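Local coordinates for Dbv8 protein (Nonomuraea, PDB 4MFZ) that probably transfers long aliphatic acyl groups from acyl-CoA, such as the bound decanoyl-CoA, to amino groups of glycopeptide antibiotics, as a GNAT-type N-acyltransferase, at residues F135-H146 / L185-Y194. Residues are numbered along the deposited sequence; the frame is centred on the assembly and turned at random.
Sequences FLATLPALRRFH and LTLLVRGLVY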
ATOM      1  N   PHE A 135     -10.674  -3.544   4.762  1.00 15.02           N
ATOM      2  CA  PHE A 135     -10.720  -2.152   4.262  1.00 15.17           C
ATOM      3  C   PHE A 135     -12.133  -1.583   4.287  1.00 14.28           C
ATOM      4  O   PHE A 135     -12.368  -0.539   4.887  1.00 13.72           O
ATOM      5  CB  PHE A 135     -10.184  -2.098   2.855  1.00 16.39           C
ATOM      6  CG  PHE A 135      -9.758  -0.739   2.423  1.00 17.47           C
ATOM      7  CD1 PHE A 135      -8.453  -0.305   2.649  1.00 17.93           C
ATOM      8  CD2 PHE A 135     -10.655   0.110   1.745  1.00 17.55           C
ATOM      9  CE1 PHE A 135      -8.052   0.980   2.227  1.00 19.07           C
ATOM     10  CE2 PHE A 135     -10.253   1.373   1.321  1.00 18.13           C
ATOM     11  CZ  PHE A 135      -8.952   1.805   1.566  1.00 17.80           C
ATOM     12  N   LEU A 136     -13.075  -2.278   3.645  1.00 14.41           N
ATOM     13  CA  LEU A 136     -14.465  -1.815   3.561  1.00 14.14           C
ATOM     14  C   LEU A 136     -15.117  -1.685   4.952  1.00 14.51           C
ATOM     15  O   LEU A 136     -15.787  -0.671   5.236  1.00 13.76           O
ATOM     16  CB  LEU A 136     -15.311  -2.732   2.675  1.00 14.40           C
ATOM     17  CG  LEU A 136     -14.941  -2.978   1.209  1.00 15.06           C
ATOM     18  CD1 LEU A 136     -15.877  -4.031   0.604  1.00 13.44           C
ATOM     19  CD2 LEU A 136     -14.992  -1.653   0.431  1.00 15.78           C
ATOM     20  N   ALA A 137     -14.892  -2.685   5.816  1.00 14.02           N
ATOM     21  CA  ALA A 137     -15.391  -2.656   7.211  1.00 14.06           C
ATOM     22  C   ALA A 137     -14.905  -1.405   7.969  1.00 13.87           C
ATOM     23  O   ALA A 137     -15.598  -0.884   8.818  1.00 14.86           O
ATOM     24  CB  ALA A 137     -14.953  -3.922   7.948  1.00 13.46           C
ATOM     25  N   THR A 138     -13.708  -0.938   7.659  1.00 14.67           N
ATOM     26  CA  THR A 138     -13.036   0.100   8.459  1.00 15.33           C
ATOM     27  C   THR A 138     -13.269   1.510   7.879  1.00 16.13           C
ATOM     28  O   THR A 138     -12.889   2.508   8.500  1.00 17.36           O
ATOM     29  CB  THR A 138     -11.539  -0.243   8.609  1.00 15.00           C
ATOM     30  OG1 THR A 138     -11.434  -1.579   9.105  1.00 16.54           O
ATOM     31  CG2 THR A 138     -10.805   0.672   9.624  1.00 15.79           C
ATOM     32  N   LEU A 139     -13.895   1.584   6.708  1.00 16.32           N
ATOM     33  CA  LEU A 139     -14.131   2.873   6.011  1.00 18.34           C
ATOM     34  C   LEU A 139     -14.903   3.904   6.852  1.00 18.06           C
ATOM     35  O   LEU A 139     -14.499   5.052   6.890  1.00 18.24           O
ATOM     36  CB  LEU A 139     -14.850   2.659   4.670  1.00 18.99           C
ATOM     37  CG  LEU A 139     -14.167   3.155   3.395  1.00 21.36           C
ATOM     38  CD1 LEU A 139     -12.700   2.798   3.444  1.00 21.09           C
ATOM     39  CD2 LEU A 139     -14.803   2.554   2.146  1.00 20.56           C
ATOM     40  N   PRO A 140     -16.015   3.500   7.523  1.00 18.99           N
ATOM     41  CA  PRO A 140     -16.681   4.492   8.357  1.00 19.18           C
ATOM     42  C   PRO A 140     -15.822   5.081   9.487  1.00 19.26           C
ATOM     43  O   PRO A 140     -15.867   6.301   9.702  1.00 20.44           O
ATOM     44  CB  PRO A 140     -17.921   3.745   8.889  1.00 19.25           C
ATOM     45  CG  PRO A 140     -18.197   2.721   7.842  1.00 19.83           C
ATOM     46  CD  PRO A 140     -16.827   2.268   7.404  1.00 18.60           C
ATOM     47  N   ALA A 141     -15.059   4.249  10.205  1.00 18.35           N
ATOM     48  CA  ALA A 141     -14.095   4.750  11.192  1.00 16.61           C
ATOM     49  C   ALA A 141     -13.052   5.653  10.535  1.00 16.17           C
ATOM     50  O   ALA A 141     -12.703   6.702  11.049  1.00 15.00           O
ATOM     51  CB  ALA A 141     -13.381   3.578  11.867  1.00 15.84           C
ATOM     52  N   LEU A 142     -12.513   5.212   9.407  1.00 15.17           N
ATOM     53  CA  LEU A 142     -11.480   5.989   8.739  1.00 16.20           C
ATOM     54  C   LEU A 142     -12.015   7.390   8.412  1.00 17.19           C
ATOM     55  O   LEU A 142     -11.352   8.407   8.658  1.00 19.08           O
ATOM     56  CB  LEU A 142     -11.019   5.264   7.440  1.00 15.23           C
ATOM     57  CG  LEU A 142      -9.950   5.947   6.593  1.00 15.14           C
ATOM     58  CD1 LEU A 142     -10.589   7.019   5.720  1.00 16.35           C
ATOM     59  CD2 LEU A 142      -8.885   6.568   7.473  1.00 15.29           C
ATOM     60  N   ARG A 143     -13.201   7.416   7.830  1.00 17.87           N
ATOM     61  CA  ARG A 143     -13.873   8.637   7.452  1.00 21.28           C
ATOM     62  C   ARG A 143     -14.233   9.485   8.644  1.00 21.01           C
ATOM     63  O   ARG A 143     -14.075  10.698   8.582  1.00 20.59           O
ATOM     64  CB  ARG A 143     -15.073   8.336   6.563  1.00 23.60           C
ATOM     65  CG  ARG A 143     -14.589   8.099   5.131  1.00 29.40           C
ATOM     66  CD  ARG A 143     -15.527   7.261   4.282  1.00 34.54           C
ATOM     67  NE  ARG A 143     -16.529   7.988   3.490  1.00 38.96           N
ATOM     68  CZ  ARG A 143     -16.563   9.302   3.225  1.00 42.89           C
ATOM     69  NH1 ARG A 143     -15.629  10.152   3.684  1.00 41.53           N
ATOM     70  NH2 ARG A 143     -17.570   9.779   2.481  1.00 38.19           N
ATOM     71  N   ARG A 144     -14.664   8.865   9.750  1.00 21.22           N
ATOM     72  CA  ARG A 144     -14.820   9.648  10.972  1.00 20.99           C
ATOM     73  C   ARG A 144     -13.509  10.313  11.398  1.00 21.09           C
ATOM     74  O   ARG A 144     -13.503  11.498  11.746  1.00 23.01           O
ATOM     75  CB  ARG A 144     -15.427   8.831  12.109  1.00 22.11           C
ATOM     76  CG  ARG A 144     -16.921   8.614  11.940  1.00 23.76           C
ATOM     77  CD  ARG A 144     -17.538   7.986  13.186  1.00 26.25           C
ATOM     78  NE  ARG A 144     -16.968   6.692  13.545  1.00 26.42           N
ATOM     79  CZ  ARG A 144     -17.418   5.513  13.130  1.00 27.29           C
ATOM     80  NH1 ARG A 144     -18.453   5.425  12.297  1.00 26.22           N
ATOM     81  NH2 ARG A 144     -16.807   4.408  13.543  1.00 28.36           N
ATOM     82  N   PHE A 145     -12.396   9.584  11.352  1.00 20.34           N
ATOM     83  CA  PHE A 145     -11.077  10.178  11.678  1.00 20.06           C
ATOM     84  C   PHE A 145     -10.682  11.355  10.744  1.00 19.72           C
ATOM     85  O   PHE A 145     -10.259  12.413  11.200  1.00 19.28           O
ATOM     86  CB  PHE A 145      -9.960   9.122  11.681  1.00 18.61           C
ATOM     87  CG  PHE A 145      -8.606   9.689  12.034  1.00 18.22           C
ATOM     88  CD1 PHE A 145      -8.369  10.229  13.308  1.00 16.97           C
ATOM     89  CD2 PHE A 145      -7.577   9.714  11.097  1.00 17.35           C
ATOM     90  CE1 PHE A 145      -7.140  10.795  13.640  1.00 16.16           C
ATOM     91  CE2 PHE A 145      -6.338  10.261  11.429  1.00 17.87           C
ATOM     92  CZ  PHE A 145      -6.117  10.809  12.699  1.00 16.24           C
ATOM     93  N   HIS A 146     -10.810  11.143   9.440  1.00 19.17           N
ATOM     94  CA  HIS A 146     -10.600  12.197   8.458  1.00 18.16           C
ATOM     95  C   HIS A 146     -11.420  13.436   8.773  1.00 18.58           C
ATOM     96  O   HIS A 146     -10.850  14.519   8.824  1.00 18.43           O
ATOM     97  CB  HIS A 146     -10.868  11.677   7.046  1.00 17.60           C
ATOM     98  CG  HIS A 146      -9.704  10.909   6.424  1.00 16.91           C
ATOM     99  ND1 HIS A 146      -9.600  10.723   5.084  1.00 16.25           N
ATOM    100  CD2 HIS A 146      -8.575  10.297   6.995  1.00 16.43           C
ATOM    101  CE1 HIS A 146      -8.492  10.005   4.813  1.00 15.75           C
ATOM    102  NE2 HIS A 146      -7.868   9.731   5.981  1.00 15.07           N
ATOM    103  N   LEU A 185      -2.138  -0.905   2.566  1.00 16.62           N
ATOM    104  CA  LEU A 185      -3.575  -0.686   2.785  1.00 17.19           C
ATOM    105  C   LEU A 185      -3.894  -0.486   4.269  1.00 16.66           C
ATOM    106  O   LEU A 185      -4.667   0.417   4.599  1.00 15.33           O
ATOM    107  CB  LEU A 185      -4.441  -1.829   2.247  1.00 18.42           C
ATOM    108  CG  LEU A 185      -4.383  -2.174   0.762  1.00 20.88           C
ATOM    109  CD1 LEU A 185      -5.238  -3.420   0.481  1.00 20.44           C
ATOM    110  CD2 LEU A 185      -4.838  -0.966  -0.056  1.00 20.75           C
ATOM    111  N   THR A 186      -3.308  -1.325   5.136  1.00 15.16           N
ATOM    112  CA  THR A 186      -3.476  -1.201   6.605  1.00 16.04           C
ATOM    113  C   THR A 186      -3.069   0.169   7.137  1.00 15.51           C
ATOM    114  O   THR A 186      -3.852   0.839   7.817  1.00 15.99           O
ATOM    115  CB  THR A 186      -2.754  -2.339   7.373  1.00 16.18           C
ATOM    116  OG1 THR A 186      -3.317  -3.571   6.967  1.00 16.83           O
ATOM    117  CG2 THR A 186      -2.957  -2.234   8.851  1.00 17.54           C
ATOM    118  N   LEU A 187      -1.862   0.600   6.807  1.00 15.76           N
ATOM    119  CA  LEU A 187      -1.404   1.931   7.175  1.00 15.43           C
ATOM    120  C   LEU A 187      -2.326   3.075   6.667  1.00 14.91           C
ATOM    121  O   LEU A 187      -2.610   4.036   7.393  1.00 15.10           O
ATOM    122  CB  LEU A 187       0.008   2.099   6.645  1.00 16.41           C
ATOM    123  CG  LEU A 187       0.885   3.125   7.338  1.00 18.07           C
ATOM    124  CD1 LEU A 187       1.142   2.673   8.786  1.00 17.43           C
ATOM    125  CD2 LEU A 187       2.187   3.254   6.546  1.00 18.07           C
ATOM    126  N   LEU A 188      -2.802   2.946   5.437  1.00 14.52           N
ATOM    127  CA  LEU A 188      -3.658   3.954   4.810  1.00 14.52           C
ATOM    128  C   LEU A 188      -5.027   4.009   5.490  1.00 14.69           C
ATOM    129  O   LEU A 188      -5.530   5.084   5.817  1.00 13.95           O
ATOM    130  CB  LEU A 188      -3.823   3.639   3.329  1.00 14.24           C
ATOM    131  CG  LEU A 188      -4.647   4.670   2.524  1.00 14.57           C
ATOM    132  CD1 LEU A 188      -4.121   4.742   1.080  1.00 14.36           C
ATOM    133  CD2 LEU A 188      -6.109   4.293   2.562  1.00 14.49           C
ATOM    134  N   VAL A 189      -5.615   2.844   5.736  1.00 14.27           N
ATOM    135  CA  VAL A 189      -6.935   2.802   6.350  1.00 14.83           C
ATOM    136  C   VAL A 189      -6.926   3.097   7.868  1.00 14.65           C
ATOM    137  O   VAL A 189      -7.987   3.335   8.454  1.00 13.80           O
ATOM    138  CB  VAL A 189      -7.725   1.496   5.998  1.00 15.34           C
ATOM    139  CG1 VAL A 189      -7.541   0.429   7.057  1.00 15.48           C
ATOM    140  CG2 VAL A 189      -9.210   1.809   5.875  1.00 15.99           C
ATOM    141  N   ARG A 190      -5.735   3.104   8.470  1.00 14.50           N
ATOM    142  CA  ARG A 190      -5.534   3.651   9.804  1.00 15.64           C
ATOM    143  C   ARG A 190      -5.263   5.156   9.810  1.00 15.50           C
ATOM    144  O   ARG A 190      -4.811   5.674  10.823  1.00 14.64           O
ATOM    145  CB  ARG A 190      -4.369   2.971  10.512  1.00 16.25           C
ATOM    146  CG  ARG A 190      -4.670   1.635  11.162  1.00 17.35           C
ATOM    147  CD  ARG A 190      -3.379   1.065  11.769  1.00 17.88           C
ATOM    148  NE  ARG A 190      -2.976   1.850  12.922  1.00 18.64           N
ATOM    149  CZ  ARG A 190      -1.775   2.385  13.130  1.00 17.84           C
ATOM    150  NH1 ARG A 190      -0.780   2.180  12.297  1.00 17.10           N
ATOM    151  NH2 ARG A 190      -1.590   3.125  14.220  1.00 17.32           N
ATOM    152  N   GLY A 191      -5.524   5.852   8.695  1.00 15.58           N
ATOM    153  CA  GLY A 191      -5.464   7.326   8.676  1.00 15.54           C
ATOM    154  C   GLY A 191      -4.062   7.900   8.663  1.00 15.89           C
ATOM    155  O   GLY A 191      -3.863   9.044   9.037  1.00 16.99           O
ATOM    156  N   LEU A 192      -3.098   7.120   8.199  1.00 16.27           N
ATOM    157  CA  LEU A 192      -1.670   7.489   8.227  1.00 17.32           C
ATOM    158  C   LEU A 192      -1.025   7.693   6.842  1.00 16.64           C
ATOM    159  O   LEU A 192       0.204   7.886   6.744  1.00 16.31           O
ATOM    160  CB  LEU A 192      -0.869   6.387   8.960  1.00 17.54           C
ATOM    161  CG  LEU A 192      -0.485   6.618  10.433  1.00 19.93           C
ATOM    162  CD1 LEU A 192      -1.466   7.520  11.143  1.00 19.00           C
ATOM    163  CD2 LEU A 192      -0.265   5.338  11.254  1.00 19.67           C
ATOM    164  N   VAL A 193      -1.822   7.586   5.784  1.00 15.39           N
ATOM    165  CA  VAL A 193      -1.303   7.835   4.417  1.00 15.22           C
ATOM    166  C   VAL A 193      -2.278   8.779   3.731  1.00 14.94           C
ATOM    167  O   VAL A 193      -3.496   8.564   3.790  1.00 14.33           O
ATOM    168  CB  VAL A 193      -1.151   6.526   3.573  1.00 15.15           C
ATOM    169  CG1 VAL A 193      -0.584   6.812   2.176  1.00 14.52           C
ATOM    170  CG2 VAL A 193      -0.255   5.490   4.289  1.00 14.44           C
ATOM    171  N   TYR A 194      -1.746   9.814   3.092  1.00 14.70           N
ATOM    172  CA  TYR A 194      -2.565  10.771   2.294  1.00 14.81           C
ATOM    173  C   TYR A 194      -2.011  10.895   0.900  1.00 14.98           C
ATOM    174  O   TYR A 194      -0.815  11.009   0.724  1.00 14.37           O
ATOM    175  CB  TYR A 194      -2.659  12.139   3.020  1.00 14.87           C
ATOM    176  CG  TYR A 194      -3.335  11.892   4.326  1.00 14.79           C
ATOM    177  CD1 TYR A 194      -2.616  11.382   5.434  1.00 15.01           C
ATOM    178  CD2 TYR A 194      -4.720  11.993   4.420  1.00 15.22           C
ATOM    179  CE1 TYR A 194      -3.285  11.040   6.618  1.00 15.36           C
ATOM    180  CE2 TYR A 194      -5.376  11.675   5.593  1.00 15.50           C
ATOM    181  CZ  TYR A 194      -4.668  11.208   6.675  1.00 15.03           C
ATOM    182  OH  TYR A 194      -5.390  10.873   7.798  1.00 16.42           O
TER
HETATM  183  O   HOH W   1      -5.650   7.869   5.391  1.00 19.41           O
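A knob-into-hole contact joins two helices of the N-terminal N-acyltransferase domain where Val189, on the helix that runs into the first strand of the sheet, enters a hole formed by Phe135, Thr138, Leu139 and Leu142. The short helical segments cross at 42°, their axes 8.6 Å apart. Val189 CG2 makes a CH-pi contact over one face of the Phe135 ring, 4.1 Å from the centroid and displaced toward the rim. The ring reaches across because CG lies anti to the backbone N (chi1 -161°); at its edge it meets Leu188 CD2 and the carbonyl oxygen of Leu185. Leu102 of helix 89-104 also packs against Val189.

Farther along, the helix that carries Val189 ends in a Schellman motif, with Gly191, at positive phi, as the C-prime residue (Leu192 N to Leu187 O, Gly191 N to Leu188 O). Leu142 CD2 lies against this turn, 3.6 Å from Gly191 N, while the edge of the Phe145 ring approaches Gly191 O. That oxygen accepts a 2.7 Å bond from Tyr194 OH, which sits well above the carbonyl plane. The His146 and Tyr194 rings meet obliquely, and Leu142 CD1 lies over the centre of one imidazole face. His146 ND1 bonds Thr156 OG1, fixing the ring from its other nitrogen. In the imidazole plane, a water 3.0 Å from His146 NE2 donates to Leu188 O and Val193 O, linking the first helix to the helix-strand junction.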